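PDB 3NHI: long form salivary protein D7L1 from Anopheles stephensi, which binds and sequesters cysteinyl leukotrienes and thromboxane A2 analogs, and so modulates blood feeding of female mosquitoes on vertebrate hosts. Local coordinates for residues Val14-Arg17 and Cys18-His22; Tyr51-Cys54 and Val55-Leu59; Ala5-Ala8 and Glu9-Leu12. All coordinates share one frame; numbering follows the deposited sequence.

Contact 1: Val14-Arg17 and Cys18-His22. With EAH ((5S,7E,9E,11Z,14Z)-5-hydroxyicosa-7,9,11,14-tetraenoic acid), chain B.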
ATOM      1  N   VAL A  14      -1.876  -1.353  -3.560  1.00  5.27           N
ATOM      2  CA  VAL A  14      -1.335  -1.428  -4.917  1.00  5.48           C
ATOM      3  C   VAL A  14      -1.964  -0.391  -5.845  1.00  5.48           C
ATOM      4  O   VAL A  14      -1.256   0.345  -6.534  1.00  5.26           O
ATOM      5  CB  VAL A  14      -1.488  -2.842  -5.497  1.00  5.46           C
ATOM      6  CG1 VAL A  14      -1.187  -2.848  -7.002  1.00  6.47           C
ATOM      7  CG2 VAL A  14      -0.589  -3.807  -4.749  1.00  6.19           C
ATOM      8  N   TYR A  15      -3.290  -0.311  -5.852  1.00  5.30           N
ATOM      9  CA  TYR A  15      -3.943   0.650  -6.743  1.00  5.92           C
ATOM     10  C   TYR A  15      -3.503   2.080  -6.428  1.00  5.97           C
ATOM     11  O   TYR A  15      -3.119   2.825  -7.333  1.00  6.70           O
ATOM     12  CB  TYR A  15      -5.475   0.538  -6.689  1.00  5.92           C
ATOM     13  CG  TYR A  15      -6.011  -0.852  -7.011  1.00  5.72           C
ATOM     14  CD1 TYR A  15      -5.554  -1.563  -8.127  1.00  5.84           C
ATOM     15  CD2 TYR A  15      -6.979  -1.445  -6.206  1.00  6.94           C
ATOM     16  CE1 TYR A  15      -6.034  -2.831  -8.420  1.00  5.72           C
ATOM     17  CE2 TYR A  15      -7.469  -2.724  -6.492  1.00  5.72           C
ATOM     18  CZ  TYR A  15      -6.993  -3.399  -7.604  1.00  5.39           C
ATOM     19  OH  TYR A  15      -7.443  -4.658  -7.908  1.00  6.31           O
ATOM     20  N   LYS A  16      -3.522   2.457  -5.153  1.00  6.18           N
ATOM     21  CA  LYS A  16      -3.261   3.849  -4.790  1.00  6.72           C
ATOM     22  C   LYS A  16      -1.798   4.205  -4.990  1.00  6.66           C
ATOM     23  O   LYS A  16      -1.492   5.303  -5.455  1.00  6.83           O
ATOM     24  CB  LYS A  16      -3.763   4.179  -3.379  1.00  7.18           C
ATOM     25  CG  LYS A  16      -2.981   3.565  -2.220  1.00  7.87           C
ATOM     26  CD  LYS A  16      -2.012   4.553  -1.559  1.00  9.33           C
ATOM     27  CE  LYS A  16      -1.380   3.941  -0.299  1.00  9.22           C
ATOM     28  NZ  LYS A  16      -0.512   4.924   0.393  1.00 11.94           N
ATOM     29  N   ARG A  17      -0.887   3.287  -4.664  1.00  6.15           N
ATOM     30  CA  ARG A  17       0.534   3.550  -4.871  1.00  6.51           C
ATOM     31  C   ARG A  17       0.853   3.670  -6.359  1.00  6.55           C
ATOM     32  O   ARG A  17       1.648   4.524  -6.762  1.00  7.07           O
ATOM     33  CB  ARG A  17       1.410   2.503  -4.173  1.00  6.59           C
ATOM     34  CG  ARG A  17       2.904   2.629  -4.457  1.00  7.41           C
ATOM     35  CD  ARG A  17       3.468   4.007  -4.102  1.00  8.91           C
ATOM     36  NE  ARG A  17       4.925   3.978  -4.199  1.00  9.10           N
ATOM     37  CZ  ARG A  17       5.745   3.725  -3.181  1.00  9.52           C
ATOM     38  NH1 ARG A  17       5.256   3.496  -1.969  1.00 11.29           N
ATOM     39  NH2 ARG A  17       7.055   3.700  -3.386  1.00 11.05           N
ATOM     40  N   CYS A  18       0.222   2.833  -7.176  1.00  5.83           N
ATOM     41  CA  CYS A  18       0.426   2.941  -8.618  1.00  6.04           C
ATOM     42  C   CYS A  18      -0.130   4.246  -9.172  1.00  6.48           C
ATOM     43  O   CYS A  18       0.502   4.852 -10.038  1.00  6.30           O
ATOM     44  CB  CYS A  18      -0.134   1.725  -9.354  1.00  6.19           C
ATOM     45  SG  CYS A  18       0.799   0.206  -9.053  1.00  6.52           S
ATOM     46  N   TYR A  19      -1.291   4.694  -8.679  1.00  6.46           N
ATOM     47  CA  TYR A  19      -1.789   6.024  -9.045  1.00  7.59           C
ATOM     48  C   TYR A  19      -0.762   7.092  -8.673  1.00  7.66           C
ATOM     49  O   TYR A  19      -0.437   7.962  -9.478  1.00  8.15           O
ATOM     50  CB  TYR A  19      -3.116   6.338  -8.343  1.00  8.57           C
ATOM     51  CG  TYR A  19      -4.389   5.881  -9.030  1.00 11.98           C
ATOM     52  CD1 TYR A  19      -5.288   6.810  -9.552  1.00 16.74           C
ATOM     53  CD2 TYR A  19      -4.725   4.531  -9.101  1.00 16.32           C
ATOM     54  CE1 TYR A  19      -6.474   6.406 -10.154  1.00 17.89           C
ATOM     55  CE2 TYR A  19      -5.915   4.115  -9.700  1.00 17.80           C
ATOM     56  CZ  TYR A  19      -6.776   5.061 -10.224  1.00 17.13           C
ATOM     57  OH  TYR A  19      -7.941   4.647 -10.816  1.00 17.80           O
ATOM     58  N   GLU A  20      -0.246   7.036  -7.450  1.00  7.86           N
ATOM     59  CA  GLU A  20       0.739   8.033  -7.006  1.00  8.09           C
ATOM     60  C   GLU A  20       1.962   8.078  -7.908  1.00  8.53           C
ATOM     61  O   GLU A  20       2.490   9.164  -8.216  1.00  9.55           O
ATOM     62  CB  GLU A  20       1.178   7.770  -5.566  1.00  7.67           C
ATOM     63  CG  GLU A  20       0.117   8.060  -4.525  1.00  7.89           C
ATOM     64  CD  GLU A  20       0.512   7.637  -3.126  1.00  7.48           C
ATOM     65  OE1 GLU A  20      -0.354   7.739  -2.238  1.00  8.14           O
ATOM     66  OE2 GLU A  20       1.666   7.197  -2.911  1.00  8.73           O
ATOM     67  N   ASP A  21       2.413   6.907  -8.335  1.00  8.37           N
ATOM     68  CA  ASP A  21       3.665   6.832  -9.062  1.00  9.23           C
ATOM     69  C   ASP A  21       3.516   7.035 -10.567  1.00  9.09           C
ATOM     70  O   ASP A  21       4.516   7.238 -11.262  1.00 10.05           O
ATOM     71  CB  ASP A  21       4.387   5.534  -8.732  1.00  9.80           C
ATOM     72  CG  ASP A  21       4.948   5.531  -7.315  1.00 10.67           C
ATOM     73  OD1 ASP A  21       4.905   6.585  -6.643  1.00 14.84           O
ATOM     74  OD2 ASP A  21       5.441   4.484  -6.894  1.00 13.72           O
ATOM     75  N   HIS A  22       2.283   6.998 -11.068  1.00  8.94           N
ATOM     76  CA  HIS A  22       2.066   7.073 -12.526  1.00  9.17           C
ATOM     77  C   HIS A  22       1.128   8.159 -13.021  1.00 10.39           C
ATOM     78  O   HIS A  22       1.200   8.531 -14.185  1.00 10.19           O
ATOM     79  CB  HIS A  22       1.685   5.695 -13.077  1.00  8.53           C
ATOM     80  CG  HIS A  22       2.758   4.686 -12.860  1.00  8.83           C
ATOM     81  ND1 HIS A  22       3.856   4.587 -13.688  1.00  7.35           N
ATOM     82  CD2 HIS A  22       2.964   3.808 -11.852  1.00  7.70           C
ATOM     83  CE1 HIS A  22       4.673   3.662 -13.218  1.00  8.17           C
ATOM     84  NE2 HIS A  22       4.158   3.178 -12.102  1.00  7.92           N
TER
HETATM   85  O1  EAH B   1     -12.533   0.389  -1.795  1.00 16.83           O
HETATM   86  C1  EAH B   1     -12.175   0.655  -2.971  1.00 19.78           C
HETATM   87  O2  EAH B   1     -11.996   1.830  -3.374  1.00 20.15           O
HETATM   88  C2  EAH B   1     -11.945  -0.495  -3.931  1.00 20.85           C
HETATM   89  C3  EAH B   1     -11.865  -0.002  -5.377  1.00 23.82           C
HETATM   90  C4  EAH B   1     -10.421   0.257  -5.802  1.00 25.89           C
HETATM   91  C5  EAH B   1     -10.376   0.780  -7.223  1.00 27.40           C
HETATM   92  O3  EAH B   1     -10.676  -0.213  -8.060  1.00 28.84           O
HETATM   93  C6  EAH B   1      -8.985   1.323  -7.540  1.00 27.81           C
HETATM   94  C7  EAH B   1      -8.861   1.710  -9.005  1.00 28.00           C
HETATM   95  C8  EAH B   1      -7.980   0.719  -9.736  1.00 28.30           C
HETATM   96  C9  EAH B   1      -8.047   0.968 -11.171  1.00 28.70           C
HETATM   97  C10 EAH B   1      -7.424   0.005 -11.849  1.00 28.51           C
HETATM   98  C11 EAH B   1      -7.526   0.299 -13.276  1.00 28.90           C
HETATM   99  C12 EAH B   1      -7.076  -0.516 -14.234  1.00 29.13           C
HETATM  100  C13 EAH B   1      -6.388  -1.832 -13.956  1.00 29.15           C
HETATM  101  C14 EAH B   1      -4.894  -1.589 -13.959  1.00 28.77           C
HETATM  102  C15 EAH B   1      -4.000  -2.400 -14.527  1.00 29.04           C
HETATM  103  C16 EAH B   1      -4.365  -3.683 -15.233  1.00 28.83           C
HETATM  104  C17 EAH B   1      -4.103  -4.851 -14.295  1.00 27.87           C
HETATM  105  C18 EAH B   1      -5.374  -5.243 -13.555  1.00 27.00           C
HETATM  106  C19 EAH B   1      -5.240  -6.641 -12.973  1.00 26.83           C
HETATM  107  C20 EAH B   1      -6.460  -7.000 -12.156  1.00 26.27           C
HETATM  108  O   HOH W   1       0.050   7.930   0.371  1.00 13.23           O
HETATM  109  O   HOH W   2       1.947   4.923  -1.211  1.00 20.29           O
HETATM  110  O   HOH W   3       8.197   4.173  -6.083  1.00 34.92           O
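On helix 8-22, which lines the eicosanoid pocket of this odorant-binding-like fold, R17 and D21 form a salt bridge one turn apart. R17 NE donates to D21 OD2 at 2.8 Å. R17 CG is anti to the backbone N and the chain bends at chi2 (56°), which brings NE to D21. D21 OD2 lies in the plane of the guanidinium. R17 NE approaches it on the syn side, 35° out of the carboxylate plane. The two flat groups are turned 76° against each other. Water 3 bridges R17 NH2 and the same D21 OD2. K16 and E20 run side by side one turn apart. Their salt bridge is long, 3.9 Å from K16 NZ to E20 OE1. Waters 1 and 2 fill in, each accepting from K16 NZ and donating to one carboxylate oxygen of E20. E20 and D21 each also pair with R212, and R17 with E209.

Ligand C8 lies over one face of the Y15 ring, and Y15 CD2 is 3.7 Å from ligand C6. Y15 OH bonds Y131 O. The Y19 ring edge rests on the helix backbone, with Y19 CD2 2.9 Å from Y15 O. Y19 OH bonds N37 and stands 3.6 Å from ligand C7. C18 SG forms the disulfide to C54. The charged side thus probably restrains its own chains, while the aromatic side offers carbon surface to the lipid.

Contact 2: Tyr51-Cys54 and Val55-Leu59. With EAH ((5S,7E,9E,11Z,14Z)-5-hydroxyicosa-7,9,11,14-tetraenoic acid), chain B.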
ATOM      1  N   TYR A  51       1.604   2.342 -15.830  1.00  7.31           N
ATOM      2  CA  TYR A  51       0.589   2.151 -14.804  1.00  7.05           C
ATOM      3  C   TYR A  51       0.112   0.693 -14.777  1.00  6.63           C
ATOM      4  O   TYR A  51       0.049   0.069 -13.710  1.00  6.49           O
ATOM      5  CB  TYR A  51      -0.585   3.118 -14.992  1.00  7.62           C
ATOM      6  CG  TYR A  51      -1.726   2.832 -14.051  1.00  8.70           C
ATOM      7  CD1 TYR A  51      -1.623   3.134 -12.693  1.00 10.26           C
ATOM      8  CD2 TYR A  51      -2.913   2.278 -14.525  1.00 10.70           C
ATOM      9  CE1 TYR A  51      -2.679   2.875 -11.823  1.00 12.99           C
ATOM     10  CE2 TYR A  51      -3.966   2.009 -13.669  1.00 13.65           C
ATOM     11  CZ  TYR A  51      -3.839   2.303 -12.328  1.00 14.19           C
ATOM     12  OH  TYR A  51      -4.895   2.032 -11.492  1.00 18.52           O
ATOM     13  N   ALA A  52      -0.181   0.142 -15.951  1.00  6.57           N
ATOM     14  CA  ALA A  52      -0.585  -1.258 -16.063  1.00  6.31           C
ATOM     15  C   ALA A  52       0.486  -2.199 -15.506  1.00  6.03           C
ATOM     16  O   ALA A  52       0.175  -3.112 -14.738  1.00  6.05           O
ATOM     17  CB  ALA A  52      -0.911  -1.605 -17.504  1.00  6.61           C
ATOM     18  N   LYS A  53       1.744  -1.966 -15.875  1.00  5.76           N
ATOM     19  CA  LYS A  53       2.838  -2.776 -15.353  1.00  5.54           C
ATOM     20  C   LYS A  53       2.898  -2.677 -13.821  1.00  5.16           C
ATOM     21  O   LYS A  53       3.080  -3.681 -13.140  1.00  5.61           O
ATOM     22  CB  LYS A  53       4.181  -2.373 -15.976  1.00  6.20           C
ATOM     23  CG  LYS A  53       5.352  -3.125 -15.353  1.00  6.23           C
ATOM     24  CD  LYS A  53       6.669  -2.929 -16.098  1.00  7.23           C
ATOM     25  CE  LYS A  53       7.770  -3.741 -15.430  1.00  8.84           C
ATOM     26  NZ  LYS A  53       9.076  -3.663 -16.151  1.00 11.03           N
ATOM     27  N   CYS A  54       2.729  -1.466 -13.294  1.00  5.58           N
ATOM     28  CA  CYS A  54       2.734  -1.266 -11.850  1.00  5.05           C
ATOM     29  C   CYS A  54       1.665  -2.110 -11.151  1.00  4.85           C
ATOM     30  O   CYS A  54       1.946  -2.778 -10.151  1.00  5.59           O
ATOM     31  CB  CYS A  54       2.552   0.219 -11.542  1.00  5.04           C
ATOM     32  SG  CYS A  54       2.641   0.642  -9.788  1.00  6.54           S
ATOM     33  N   VAL A  55       0.452  -2.100 -11.689  1.00  5.10           N
ATOM     34  CA  VAL A  55      -0.635  -2.828 -11.041  1.00  5.34           C
ATOM     35  C   VAL A  55      -0.460  -4.339 -11.186  1.00  5.29           C
ATOM     36  O   VAL A  55      -0.654  -5.078 -10.220  1.00  5.23           O
ATOM     37  CB  VAL A  55      -2.007  -2.373 -11.540  1.00  5.46           C
ATOM     38  CG1 VAL A  55      -3.133  -3.213 -10.921  1.00  6.14           C
ATOM     39  CG2 VAL A  55      -2.218  -0.902 -11.211  1.00  6.78           C
ATOM     40  N   LEU A  56      -0.061  -4.792 -12.376  1.00  5.22           N
ATOM     41  CA  LEU A  56       0.190  -6.215 -12.581  1.00  5.59           C
ATOM     42  C   LEU A  56       1.282  -6.723 -11.632  1.00  5.33           C
ATOM     43  O   LEU A  56       1.180  -7.830 -11.078  1.00  5.37           O
ATOM     44  CB  LEU A  56       0.561  -6.507 -14.046  1.00  5.57           C
ATOM     45  CG  LEU A  56      -0.567  -6.365 -15.072  1.00  5.70           C
ATOM     46  CD1 LEU A  56      -0.008  -6.222 -16.471  1.00  7.37           C
ATOM     47  CD2 LEU A  56      -1.519  -7.552 -15.007  1.00  7.17           C
ATOM     48  N   THR A  57       2.315  -5.906 -11.428  1.00  5.22           N
ATOM     49  CA  THR A  57       3.395  -6.270 -10.520  1.00  5.38           C
ATOM     50  C   THR A  57       2.913  -6.276  -9.070  1.00  4.89           C
ATOM     51  O   THR A  57       3.178  -7.215  -8.336  1.00  5.29           O
ATOM     52  CB  THR A  57       4.579  -5.309 -10.698  1.00  5.00           C
ATOM     53  OG1 THR A  57       5.035  -5.406 -12.051  1.00  5.79           O
ATOM     54  CG2 THR A  57       5.736  -5.648  -9.734  1.00  6.53           C
ATOM     55  N   GLY A  58       2.196  -5.229  -8.677  1.00  5.00           N
ATOM     56  CA  GLY A  58       1.721  -5.111  -7.295  1.00  5.01           C
ATOM     57  C   GLY A  58       0.740  -6.211  -6.907  1.00  4.93           C
ATOM     58  O   GLY A  58       0.793  -6.729  -5.792  1.00  5.77           O
ATOM     59  N   LEU A  59      -0.162  -6.559  -7.827  1.00  5.48           N
ATOM     60  CA  LEU A  59      -1.097  -7.655  -7.564  1.00  5.74           C
ATOM     61  C   LEU A  59      -0.437  -9.020  -7.732  1.00  6.00           C
ATOM     62  O   LEU A  59      -1.060 -10.054  -7.466  1.00  6.18           O
ATOM     63  CB  LEU A  59      -2.337  -7.546  -8.457  1.00  6.07           C
ATOM     64  CG  LEU A  59      -3.186  -6.281  -8.295  1.00  6.19           C
ATOM     65  CD1 LEU A  59      -4.353  -6.355  -9.263  1.00  6.99           C
ATOM     66  CD2 LEU A  59      -3.707  -6.099  -6.867  1.00  7.19           C
TER
HETATM   67  O1  EAH B   1     -12.533   0.389  -1.795  1.00 16.83           O
HETATM   68  C1  EAH B   1     -12.175   0.655  -2.971  1.00 19.78           C
HETATM   69  O2  EAH B   1     -11.996   1.830  -3.374  1.00 20.15           O
HETATM   70  C2  EAH B   1     -11.945  -0.495  -3.931  1.00 20.85           C
HETATM   71  C3  EAH B   1     -11.865  -0.002  -5.377  1.00 23.82           C
HETATM   72  C4  EAH B   1     -10.421   0.257  -5.802  1.00 25.89           C
HETATM   73  C5  EAH B   1     -10.376   0.780  -7.223  1.00 27.40           C
HETATM   74  O3  EAH B   1     -10.676  -0.213  -8.060  1.00 28.84           O
HETATM   75  C6  EAH B   1      -8.985   1.323  -7.540  1.00 27.81           C
HETATM   76  C7  EAH B   1      -8.861   1.710  -9.005  1.00 28.00           C
HETATM   77  C8  EAH B   1      -7.980   0.719  -9.736  1.00 28.30           C
HETATM   78  C9  EAH B   1      -8.047   0.968 -11.171  1.00 28.70           C
HETATM   79  C10 EAH B   1      -7.424   0.005 -11.849  1.00 28.51           C
HETATM   80  C11 EAH B   1      -7.526   0.299 -13.276  1.00 28.90           C
HETATM   81  C12 EAH B   1      -7.076  -0.516 -14.234  1.00 29.13           C
HETATM   82  C13 EAH B   1      -6.388  -1.832 -13.956  1.00 29.15           C
HETATM   83  C14 EAH B   1      -4.894  -1.589 -13.959  1.00 28.77           C
HETATM   84  C15 EAH B   1      -4.000  -2.400 -14.527  1.00 29.04           C
HETATM   85  C16 EAH B   1      -4.365  -3.683 -15.233  1.00 28.83           C
HETATM   86  C17 EAH B   1      -4.103  -4.851 -14.295  1.00 27.87           C
HETATM   87  C18 EAH B   1      -5.374  -5.243 -13.555  1.00 27.00           C
HETATM   88  C19 EAH B   1      -5.240  -6.641 -12.973  1.00 26.83           C
HETATM   89  C20 EAH B   1      -6.460  -7.000 -12.156  1.00 26.27           C
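V55 and Y51 make the main side-chain contact, a CH-pi interaction. V55 CG2 sits over one face of the Y51 ring, 4.0 Å from the ring centroid and 23° off the ring normal. It is offset toward the rim and comes within 3.8 Å of Y51 CZ. Y51 CG is anti to the backbone N (chi1 173°), and this brings the end of the ring toward V55, on the next turn. The ring also stacks with W36 and meets Y19 edge to face.

The hydrogen bonds are mostly those of the helix backbone, from V55 N to Y51 O through G58 N to C54 O. K53 O is gripped twice. T57 N donates to K53 O at 2.9 Å. T57 OG1 donates to K53 O at 2.8 Å from the opposite face, above the carbonyl plane and not on a lone pair. The hydroxyl reaches it because OG1 is anti to the carbonyl carbon of T57 (chi1 -60°). The K53 chain runs extended beside T57, and its NZ bonds G107 O.

These turns belong to helix 46-58, one wall of the eicosanoid pocket. Y51 is also part of the thromboxane A2 site.

Ligand contacts run along the lipid chain. Y51 OH is 3.3 Å from ligand C10, in the polyene part. V55 CB lies 3.6 Å from ligand C15. A52 packs on the same carbon through its CA. L56 reaches C17 with CD2, and its CG also leans on A52 O. L59 CD1 meets the terminal ligand C20 at 3.6 Å.

Contact 3: Ala5-Ala8 and Glu9-Leu12. With EAH ((5S,7E,9E,11Z,14Z)-5-hydroxyicosa-7,9,11,14-tetraenoic acid), chain B.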
ATOM      1  N   ALA A   5      -2.657 -15.173  -1.339  1.00  7.24           N
ATOM      2  CA  ALA A   5      -3.648 -14.247  -1.891  1.00  6.71           C
ATOM      3  C   ALA A   5      -3.657 -12.900  -1.180  1.00  6.38           C
ATOM      4  O   ALA A   5      -3.316 -12.789   0.007  1.00  7.09           O
ATOM      5  CB  ALA A   5      -5.022 -14.859  -1.850  1.00  7.18           C
ATOM      6  N   LEU A   6      -4.044 -11.875  -1.926  1.00  5.22           N
ATOM      7  CA  LEU A   6      -4.062 -10.499  -1.428  1.00  5.35           C
ATOM      8  C   LEU A   6      -5.438 -10.108  -0.908  1.00  4.82           C
ATOM      9  O   LEU A   6      -6.458 -10.356  -1.569  1.00  5.16           O
ATOM     10  CB  LEU A   6      -3.622  -9.531  -2.532  1.00  6.03           C
ATOM     11  CG  LEU A   6      -2.215  -9.817  -3.090  1.00  7.99           C
ATOM     12  CD1 LEU A   6      -1.853  -8.906  -4.262  1.00 11.34           C
ATOM     13  CD2 LEU A   6      -1.128  -9.796  -1.989  1.00  9.38           C
ATOM     14  N   ASP A   7      -5.451  -9.502   0.274  1.00  4.64           N
ATOM     15  CA  ASP A   7      -6.697  -9.017   0.848  1.00  4.68           C
ATOM     16  C   ASP A   7      -7.097  -7.644   0.306  1.00  4.57           C
ATOM     17  O   ASP A   7      -6.400  -7.074  -0.530  1.00  4.30           O
ATOM     18  CB  ASP A   7      -6.662  -9.086   2.387  1.00  5.13           C
ATOM     19  CG  ASP A   7      -5.781  -8.021   3.029  1.00  6.40           C
ATOM     20  OD1 ASP A   7      -5.612  -6.917   2.468  1.00  5.60           O
ATOM     21  OD2 ASP A   7      -5.288  -8.279   4.151  1.00  8.05           O
ATOM     22  N   ALA A   8      -8.226  -7.116   0.770  1.00  4.55           N
ATOM     23  CA  ALA A   8      -8.714  -5.852   0.210  1.00  4.90           C
ATOM     24  C   ALA A   8      -7.783  -4.663   0.446  1.00  4.66           C
ATOM     25  O   ALA A   8      -7.641  -3.805  -0.443  1.00  5.02           O
ATOM     26  CB  ALA A   8     -10.115  -5.549   0.725  1.00  5.14           C
ATOM     27  N   GLU A   9      -7.165  -4.598   1.624  1.00  4.75           N
ATOM     28  CA  GLU A   9      -6.227  -3.522   1.913  1.00  4.59           C
ATOM     29  C   GLU A   9      -4.973  -3.646   1.042  1.00  4.42           C
ATOM     30  O   GLU A   9      -4.439  -2.643   0.563  1.00  4.22           O
ATOM     31  CB  GLU A   9      -5.842  -3.499   3.397  1.00  4.60           C
ATOM     32  CG  GLU A   9      -4.807  -2.418   3.769  1.00  5.77           C
ATOM     33  CD  GLU A   9      -3.355  -2.786   3.449  1.00  5.45           C
ATOM     34  OE1 GLU A   9      -2.988  -3.982   3.465  1.00  6.13           O
ATOM     35  OE2 GLU A   9      -2.558  -1.852   3.211  1.00  6.30           O
ATOM     36  N   GLN A  10      -4.503  -4.876   0.845  1.00  4.17           N
ATOM     37  CA  GLN A  10      -3.291  -5.080   0.069  1.00  4.04           C
ATOM     38  C   GLN A  10      -3.511  -4.683  -1.385  1.00  4.54           C
ATOM     39  O   GLN A  10      -2.633  -4.075  -2.015  1.00  4.55           O
ATOM     40  CB  GLN A  10      -2.843  -6.522   0.187  1.00  4.31           C
ATOM     41  CG  GLN A  10      -2.294  -6.858   1.551  1.00  5.90           C
ATOM     42  CD  GLN A  10      -2.017  -8.331   1.633  1.00  7.54           C
ATOM     43  OE1 GLN A  10      -2.924  -9.144   1.607  1.00  6.80           O
ATOM     44  NE2 GLN A  10      -0.738  -8.693   1.643  1.00 12.07           N
ATOM     45  N   ALA A  11      -4.684  -5.012  -1.917  1.00  4.57           N
ATOM     46  CA  ALA A  11      -5.036  -4.586  -3.271  1.00  4.94           C
ATOM     47  C   ALA A  11      -5.186  -3.061  -3.370  1.00  4.58           C
ATOM     48  O   ALA A  11      -4.666  -2.443  -4.318  1.00  4.85           O
ATOM     49  CB  ALA A  11      -6.305  -5.284  -3.743  1.00  5.20           C
ATOM     50  N   LEU A  12      -5.886  -2.458  -2.404  1.00  4.61           N
ATOM     51  CA  LEU A  12      -6.082  -1.006  -2.405  1.00  4.68           C
ATOM     52  C   LEU A  12      -4.745  -0.272  -2.348  1.00  4.72           C
ATOM     53  O   LEU A  12      -4.553   0.754  -3.022  1.00  5.00           O
ATOM     54  CB  LEU A  12      -6.984  -0.576  -1.246  1.00  5.04           C
ATOM     55  CG  LEU A  12      -7.563   0.839  -1.379  1.00  5.84           C
ATOM     56  CD1 LEU A  12      -8.515   0.968  -2.572  1.00  8.01           C
ATOM     57  CD2 LEU A  12      -8.273   1.247  -0.103  1.00  7.40           C
TER
HETATM   58  O1  EAH B   1     -12.533   0.389  -1.795  1.00 16.83           O
HETATM   59  C1  EAH B   1     -12.175   0.655  -2.971  1.00 19.78           C
HETATM   60  O2  EAH B   1     -11.996   1.830  -3.374  1.00 20.15           O
HETATM   61  C2  EAH B   1     -11.945  -0.495  -3.931  1.00 20.85           C
HETATM   62  C3  EAH B   1     -11.865  -0.002  -5.377  1.00 23.82           C
HETATM   63  C4  EAH B   1     -10.421   0.257  -5.802  1.00 25.89           C
HETATM   64  C5  EAH B   1     -10.376   0.780  -7.223  1.00 27.40           C
HETATM   65  O3  EAH B   1     -10.676  -0.213  -8.060  1.00 28.84           O
HETATM   66  C6  EAH B   1      -8.985   1.323  -7.540  1.00 27.81           C
HETATM   67  C7  EAH B   1      -8.861   1.710  -9.005  1.00 28.00           C
HETATM   68  C8  EAH B   1      -7.980   0.719  -9.736  1.00 28.30           C
HETATM   69  C9  EAH B   1      -8.047   0.968 -11.171  1.00 28.70           C
HETATM   70  C10 EAH B   1      -7.424   0.005 -11.849  1.00 28.51           C
HETATM   71  C11 EAH B   1      -7.526   0.299 -13.276  1.00 28.90           C
HETATM   72  C12 EAH B   1      -7.076  -0.516 -14.234  1.00 29.13           C
HETATM   73  C13 EAH B   1      -6.388  -1.832 -13.956  1.00 29.15           C
HETATM   74  C14 EAH B   1      -4.894  -1.589 -13.959  1.00 28.77           C
HETATM   75  C15 EAH B   1      -4.000  -2.400 -14.527  1.00 29.04           C
HETATM   76  C16 EAH B   1      -4.365  -3.683 -15.233  1.00 28.83           C
HETATM   77  C17 EAH B   1      -4.103  -4.851 -14.295  1.00 27.87           C
HETATM   78  C18 EAH B   1      -5.374  -5.243 -13.555  1.00 27.00           C
HETATM   79  C19 EAH B   1      -5.240  -6.641 -12.973  1.00 26.83           C
HETATM   80  C20 EAH B   1      -6.460  -7.000 -12.156  1.00 26.27           C
HETATM   81  O   HOH W   4      -1.625 -11.733   1.679  1.00 18.44           O
HETATM   82  O   HOH W   5      -3.850 -11.542   2.652  1.00 28.27           O
HETATM   83  O   HOH W   6      -3.855  -6.112   5.051  1.00  8.78           O
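D7 OD1 accepts from Q10 N at 2.8 Å, nearly along its own C-O axis. E9 N is also close, 2.9 Å from D7 OD1. D7 CG sits between its backbone N and carbonyl carbon (chi1 74°), which brings OD1 to the N-H groups at the start of the helix. The return bond runs from D7 N to Q10 OE1, 2.9 Å long and nearly straight at 176°. The carboxylate and amide planes stand 61° apart.

This reciprocal pair is a capping box, with D7 as N-cap of helix 8-22. It gives Q10 N an acceptor in place of a helical carbonyl one turn earlier. D7 O then takes A11 N in the first regular helical bond.

The carboxylates of D7 and E9 carry like charges and do not bond each other. Water 6 donates to D7 OD2 and to E9 OE1, and so bridges them. E9 OE2 has R198 and Y268 as partners, and R198 probably offsets this negative charge. L6 CD2 packs against Q10 NE2 at 3.8 Å, the two side chains crossing at about a right angle. Two residues on, L12 CD1 approaches the ligand carboxylate, 3.7 Å from O2, close to K151.

In the fold
Along the chain the order is contact 3, contact 1, contact 2. Contacts 3 and 1 share helix 8-22, at its start and its later turns, with centres about 14 Å apart. Contact 2 lies on helix 46-58. Its centre is about 9 Å from that of contact 1 and 13 Å from that of contact 3. The C18-C54 disulfide bonds contacts 1 and 2 covalently, and H22 packs on C54 beside it. L59 and G58 of contact 2 meet L6 of contact 3. All three touch the same ligand: contact 3 at the carboxylate, contact 1 from C4 to C9, contact 2 from C9 to the terminal C20. Two disulfide-joined helices thus supply a good part of one long pocket.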